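Transferrin (Manduca sexta, PDB 6WB6) binds one ferric ion per molecule together with a carbonate anion and transports iron as a secreted insect transferrin. Local coordinates at residues 67-79 and 276-290. Numbering follows the deposited sequence.
Sequences IPNQDFVVFQEYR and LIGHNDVLAKLAPLR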
loop_
_atom_site.group_PDB
_atom_site.type_symbol
_atom_site.label_atom_id
_atom_site.label_comp_id
_atom_site.label_asym_id
_atom_site.label_seq_id
_atom_site.Cartn_x
_atom_site.Cartn_y
_atom_site.Cartn_z
ATOM N N ILE A 67 -0.151 18.489 14.001
ATOM C CA ILE A 67 0.695 19.511 13.390
ATOM C C ILE A 67 1.119 20.495 14.468
ATOM O O ILE A 67 0.277 20.940 15.262
ATOM C CB ILE A 67 -0.041 20.206 12.240
ATOM C CG1 ILE A 67 -0.190 19.230 11.072
ATOM C CG2 ILE A 67 0.726 21.433 11.760
ATOM C CD1 ILE A 67 -0.966 19.786 9.922
ATOM N N PRO A 68 2.397 20.843 14.564
ATOM C CA PRO A 68 2.818 21.736 15.646
ATOM C C PRO A 68 2.013 23.026 15.605
ATOM O O PRO A 68 1.853 23.639 14.550
ATOM C CB PRO A 68 4.303 21.975 15.356
ATOM C CG PRO A 68 4.707 20.867 14.435
ATOM C CD PRO A 68 3.491 20.567 13.620
ATOM N N ASN A 69 1.465 23.400 16.759
ATOM C CA ASN A 69 0.705 24.626 16.956
ATOM C C ASN A 69 -0.620 24.635 16.212
ATOM O O ASN A 69 -1.179 25.703 15.983
ATOM C CB ASN A 69 1.506 25.869 16.544
ATOM C CG ASN A 69 2.778 26.017 17.339
ATOM O OD1 ASN A 69 3.880 25.879 16.802
ATOM N ND2 ASN A 69 2.635 26.270 18.634
ATOM N N GLN A 70 -1.159 23.480 15.838
ATOM C CA GLN A 70 -2.333 23.493 14.972
ATOM C C GLN A 70 -3.515 24.156 15.678
ATOM O O GLN A 70 -3.621 24.149 16.902
ATOM C CB GLN A 70 -2.686 22.073 14.501
ATOM C CG GLN A 70 -2.933 21.061 15.596
ATOM C CD GLN A 70 -4.306 21.198 16.235
ATOM O OE1 GLN A 70 -5.257 21.720 15.634
ATOM N NE2 GLN A 70 -4.408 20.747 17.476
ATOM N N ASP A 71 -4.378 24.795 14.885
ATOM C CA ASP A 71 -5.623 25.366 15.374
ATOM C C ASP A 71 -6.779 24.962 14.451
ATOM O O ASP A 71 -7.708 25.736 14.189
ATOM C CB ASP A 71 -5.501 26.889 15.562
ATOM C CG ASP A 71 -5.293 27.664 14.259
ATOM O OD1 ASP A 71 -5.110 27.064 13.188
ATOM O OD2 ASP A 71 -5.302 28.916 14.329
ATOM N N PHE A 72 -6.735 23.715 13.973
ATOM C CA PHE A 72 -7.794 23.155 13.144
ATOM C C PHE A 72 -9.120 23.151 13.880
ATOM O O PHE A 72 -9.182 23.190 15.111
ATOM C CB PHE A 72 -7.476 21.721 12.737
ATOM C CG PHE A 72 -6.332 21.601 11.806
ATOM C CD1 PHE A 72 -6.462 21.986 10.494
ATOM C CD2 PHE A 72 -5.143 21.065 12.221
ATOM C CE1 PHE A 72 -5.430 21.860 9.616
ATOM C CE2 PHE A 72 -4.091 20.953 11.348
ATOM C CZ PHE A 72 -4.241 21.351 10.033
ATOM N N VAL A 73 -10.195 23.070 13.103
ATOM C CA VAL A 73 -11.534 22.909 13.653
ATOM C C VAL A 73 -12.315 22.027 12.699
ATOM O O VAL A 73 -12.363 22.300 11.497
ATOM C CB VAL A 73 -12.249 24.261 13.843
ATOM C CG1 VAL A 73 -12.369 25.004 12.504
ATOM C CG2 VAL A 73 -13.620 24.048 14.444
ATOM N N VAL A 74 -12.879 20.943 13.214
ATOM C CA VAL A 74 -13.837 20.159 12.443
ATOM C C VAL A 74 -15.175 20.878 12.523
ATOM O O VAL A 74 -15.837 20.841 13.556
ATOM C CB VAL A 74 -13.944 18.721 12.953
ATOM C CG1 VAL A 74 -15.070 17.990 12.218
ATOM C CG2 VAL A 74 -12.592 18.008 12.754
ATOM N N PHE A 75 -15.574 21.531 11.424
ATOM C CA PHE A 75 -16.789 22.335 11.403
ATOM C C PHE A 75 -17.899 21.705 10.579
ATOM O O PHE A 75 -18.966 22.305 10.448
ATOM C CB PHE A 75 -16.487 23.749 10.868
ATOM C CG PHE A 75 -16.054 23.769 9.432
ATOM C CD1 PHE A 75 -16.982 23.870 8.417
ATOM C CD2 PHE A 75 -14.708 23.676 9.099
ATOM C CE1 PHE A 75 -16.591 23.888 7.109
ATOM C CE2 PHE A 75 -14.310 23.680 7.778
ATOM C CZ PHE A 75 -15.260 23.793 6.784
ATOM N N GLN A 76 -17.675 20.528 10.006
ATOM C CA GLN A 76 -18.674 19.898 9.153
ATOM C C GLN A 76 -18.564 18.385 9.229
ATOM O O GLN A 76 -17.462 17.835 9.096
ATOM C CB GLN A 76 -18.505 20.351 7.701
ATOM C CG GLN A 76 -19.738 20.145 6.861
ATOM C CD GLN A 76 -20.580 21.373 6.853
ATOM O OE1 GLN A 76 -20.735 22.024 5.820
ATOM N NE2 GLN A 76 -21.108 21.730 8.017
ATOM N N GLU A 77 -19.702 17.721 9.416
ATOM C CA GLU A 77 -19.781 16.264 9.394
ATOM C C GLU A 77 -20.548 15.808 8.163
ATOM O O GLU A 77 -21.603 16.364 7.830
ATOM C CB GLU A 77 -20.469 15.713 10.648
ATOM C CG GLU A 77 -19.626 15.763 11.892
ATOM C CD GLU A 77 -20.402 15.356 13.121
ATOM O OE1 GLU A 77 -20.173 15.949 14.182
ATOM O OE2 GLU A 77 -21.262 14.458 13.020
ATOM N N TYR A 78 -20.008 14.808 7.491
ATOM C CA TYR A 78 -20.711 14.084 6.439
ATOM C C TYR A 78 -21.396 12.858 7.039
ATOM O O TYR A 78 -20.731 11.975 7.599
ATOM C CB TYR A 78 -19.733 13.653 5.349
ATOM C CG TYR A 78 -19.117 14.776 4.539
ATOM C CD1 TYR A 78 -19.649 16.065 4.574
ATOM C CD2 TYR A 78 -18.005 14.544 3.739
ATOM C CE1 TYR A 78 -19.093 17.086 3.825
ATOM C CE2 TYR A 78 -17.442 15.559 2.978
ATOM C CZ TYR A 78 -17.984 16.827 3.032
ATOM O OH TYR A 78 -17.439 17.849 2.285
ATOM N N ARG A 79 -22.717 12.797 6.919
ATOM C CA ARG A 79 -23.508 11.739 7.518
ATOM C C ARG A 79 -24.306 11.031 6.426
ATOM O O ARG A 79 -24.190 11.348 5.247
ATOM C CB ARG A 79 -24.412 12.321 8.607
ATOM C CG ARG A 79 -23.636 13.109 9.645
ATOM C CD ARG A 79 -24.546 13.616 10.733
ATOM N NE ARG A 79 -23.811 14.088 11.898
ATOM C CZ ARG A 79 -24.401 14.637 12.953
ATOM N NH1 ARG A 79 -25.717 14.784 12.986
ATOM N NH2 ARG A 79 -23.692 15.028 13.974
ATOM N N LEU A 276 -15.324 17.961 7.078
ATOM C CA LEU A 276 -14.425 19.012 6.619
ATOM C C LEU A 276 -13.694 19.589 7.816
ATOM O O LEU A 276 -14.287 19.786 8.881
ATOM C CB LEU A 276 -15.165 20.145 5.905
ATOM C CG LEU A 276 -16.107 19.769 4.769
ATOM C CD1 LEU A 276 -17.004 20.973 4.433
ATOM C CD2 LEU A 276 -15.269 19.307 3.580
ATOM N N ILE A 277 -12.415 19.858 7.624
ATOM C CA ILE A 277 -11.568 20.477 8.627
ATOM C C ILE A 277 -11.084 21.806 8.053
ATOM O O ILE A 277 -10.847 21.920 6.847
ATOM C CB ILE A 277 -10.404 19.526 8.995
ATOM C CG1 ILE A 277 -9.872 19.794 10.414
ATOM C CG2 ILE A 277 -9.318 19.610 7.945
ATOM C CD1 ILE A 277 -8.664 18.910 10.820
ATOM N N GLY A 278 -10.973 22.820 8.902
ATOM C CA GLY A 278 -10.409 24.086 8.477
ATOM C C GLY A 278 -9.667 24.761 9.610
ATOM O O GLY A 278 -9.738 24.343 10.770
ATOM N N HIS A 279 -8.930 25.814 9.262
ATOM C CA HIS A 279 -8.246 26.550 10.302
ATOM C C HIS A 279 -9.243 27.370 11.102
ATOM O O HIS A 279 -10.380 27.605 10.690
ATOM C CB HIS A 279 -7.159 27.444 9.728
ATOM C CG HIS A 279 -7.642 28.404 8.692
ATOM N ND1 HIS A 279 -8.367 29.531 9.000
ATOM C CD2 HIS A 279 -7.489 28.407 7.349
ATOM C CE1 HIS A 279 -8.652 30.183 7.886
ATOM N NE2 HIS A 279 -8.130 29.523 6.870
ATOM N N ASN A 280 -8.801 27.791 12.279
ATOM C CA ASN A 280 -9.706 28.404 13.238
ATOM C C ASN A 280 -10.291 29.707 12.702
ATOM O O ASN A 280 -11.403 30.088 13.087
ATOM C CB ASN A 280 -8.962 28.629 14.554
ATOM C CG ASN A 280 -9.857 29.089 15.657
ATOM O OD1 ASN A 280 -10.777 28.377 16.063
ATOM N ND2 ASN A 280 -9.587 30.283 16.180
ATOM N N ASP A 281 -9.582 30.392 11.800
ATOM C CA ASP A 281 -10.134 31.627 11.244
ATOM C C ASP A 281 -11.309 31.379 10.303
ATOM O O ASP A 281 -11.862 32.345 9.771
ATOM C CB ASP A 281 -9.078 32.412 10.478
ATOM C CG ASP A 281 -7.788 32.625 11.263
ATOM O OD1 ASP A 281 -7.827 32.730 12.503
ATOM O OD2 ASP A 281 -6.720 32.698 10.610
ATOM N N VAL A 282 -11.668 30.121 10.036
ATOM C CA VAL A 282 -12.878 29.851 9.264
ATOM C C VAL A 282 -14.109 30.102 10.113
ATOM O O VAL A 282 -15.182 30.407 9.586
ATOM C CB VAL A 282 -12.878 28.411 8.716
ATOM C CG1 VAL A 282 -14.238 28.041 8.190
ATOM C CG2 VAL A 282 -11.854 28.264 7.602
ATOM N N LEU A 283 -13.995 29.943 11.428
ATOM C CA LEU A 283 -15.109 30.281 12.296
ATOM C C LEU A 283 -15.468 31.750 12.100
ATOM O O LEU A 283 -14.686 32.543 11.571
ATOM C CB LEU A 283 -14.757 29.993 13.753
ATOM C CG LEU A 283 -15.051 28.568 14.221
ATOM C CD1 LEU A 283 -14.515 27.561 13.240
ATOM C CD2 LEU A 283 -14.462 28.346 15.592
ATOM N N ALA A 284 -16.678 32.100 12.505
ATOM C CA ALA A 284 -17.223 33.430 12.259
ATOM C C ALA A 284 -17.597 33.566 10.788
ATOM O O ALA A 284 -18.707 34.006 10.466
ATOM C CB ALA A 284 -16.238 34.525 12.683
ATOM N N LYS A 285 -16.687 33.182 9.886
ATOM C CA LYS A 285 -17.006 33.082 8.468
ATOM C C LYS A 285 -17.637 31.728 8.132
ATOM O O LYS A 285 -17.459 31.209 7.028
ATOM C CB LYS A 285 -15.740 33.307 7.635
ATOM N N LEU A 286 -18.394 31.146 9.055
ATOM C CA LEU A 286 -18.677 29.720 8.999
ATOM C C LEU A 286 -20.026 29.376 8.367
ATOM O O LEU A 286 -20.107 28.418 7.596
ATOM C CB LEU A 286 -18.597 29.144 10.413
ATOM C CG LEU A 286 -18.661 27.629 10.610
ATOM C CD1 LEU A 286 -17.933 26.872 9.520
ATOM C CD2 LEU A 286 -18.059 27.297 11.970
ATOM N N ALA A 287 -21.091 30.117 8.667
ATOM C CA ALA A 287 -22.398 29.766 8.112
ATOM C C ALA A 287 -22.433 29.803 6.586
ATOM O O ALA A 287 -22.982 28.864 5.982
ATOM C CB ALA A 287 -23.474 30.690 8.703
ATOM N N PRO A 288 -21.893 30.817 5.903
ATOM C CA PRO A 288 -22.039 30.845 4.432
ATOM C C PRO A 288 -21.378 29.663 3.741
ATOM O O PRO A 288 -21.923 29.114 2.774
ATOM C CB PRO A 288 -21.381 32.169 4.028
ATOM C CG PRO A 288 -21.111 32.912 5.307
ATOM C CD PRO A 288 -21.041 31.905 6.406
ATOM N N LEU A 289 -20.195 29.260 4.212
ATOM C CA LEU A 289 -19.541 28.088 3.651
ATOM C C LEU A 289 -20.395 26.837 3.826
ATOM O O LEU A 289 -20.505 26.017 2.908
ATOM C CB LEU A 289 -18.177 27.891 4.318
ATOM C CG LEU A 289 -17.342 26.737 3.788
ATOM C CD1 LEU A 289 -17.112 26.884 2.301
ATOM C CD2 LEU A 289 -16.026 26.637 4.552
ATOM N N ARG A 290 -20.968 26.650 5.014
ATOM C CA ARG A 290 -21.713 25.422 5.292
ATOM C C ARG A 290 -22.905 25.286 4.356
ATOM O O ARG A 290 -23.266 24.176 3.925
ATOM C CB ARG A 290 -22.189 25.421 6.738
ATOM C CG ARG A 290 -21.088 25.262 7.786
ATOM C CD ARG A 290 -21.611 25.612 9.187
ATOM N NE ARG A 290 -21.059 24.749 10.227
ATOM C CZ ARG A 290 -21.103 25.018 11.528
ATOM N NH1 ARG A 290 -21.661 26.141 11.959
ATOM N NH2 ARG A 290 -20.575 24.164 12.402
#
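Phe75 lays its ring against strand 276-279 at a beta bulge, where Phe75 and Gln76 face Leu276. Its CG sits between the backbone N and the carbonyl carbon (chi1 65°), which turns the ring back over the partner strand. Leu276 O lies over one face and Val282 CG1 over the other, while Gly278 N meets the rim in plane, 3.6 Å from Phe75 CE2. Gly278, lacking a side chain, lets the rim come this close. From the helix, Leu286 CD1 comes to 3.3 Å from Phe75 CD1, and Leu289 crosses the Phe75 side chain at about a right angle, its CD2 near CZ. Consistent with the turn of the backbone at the bulge, Phe75 O faces Arg290, whose NE and NH2 grip it side-on, NE in the carbonyl plane at 3.2 Å from Phe75 O. With an alanine here, Phe75 O would probably lose both donors, and the Gln76 amide the aliphatic cover of Arg290 CG. Gln76 NE2 hydrogen-bonds to Asp323.

Before the bulge Val73 N donates a hydrogen bond to Gly278 O (2.7 Å); at the bulge Leu276 N donates to Gln76 O (2.9 Å). Val73 CG1 packs on Leu283 CD1, whereas branched Ile277, its CG1 anti to the backbone N (chi1 -154°), carries CD1 under Phe72 CB on the other face.

These are the two central strands of a four-stranded antiparallel sheet in the N-terminal lobe, flanked by 53-56 beside 275-279 and 320-327 beside 72-79. Helix 286-300 covers the Phe75 face, and helix 39-47 covers Phe72 and Ile277.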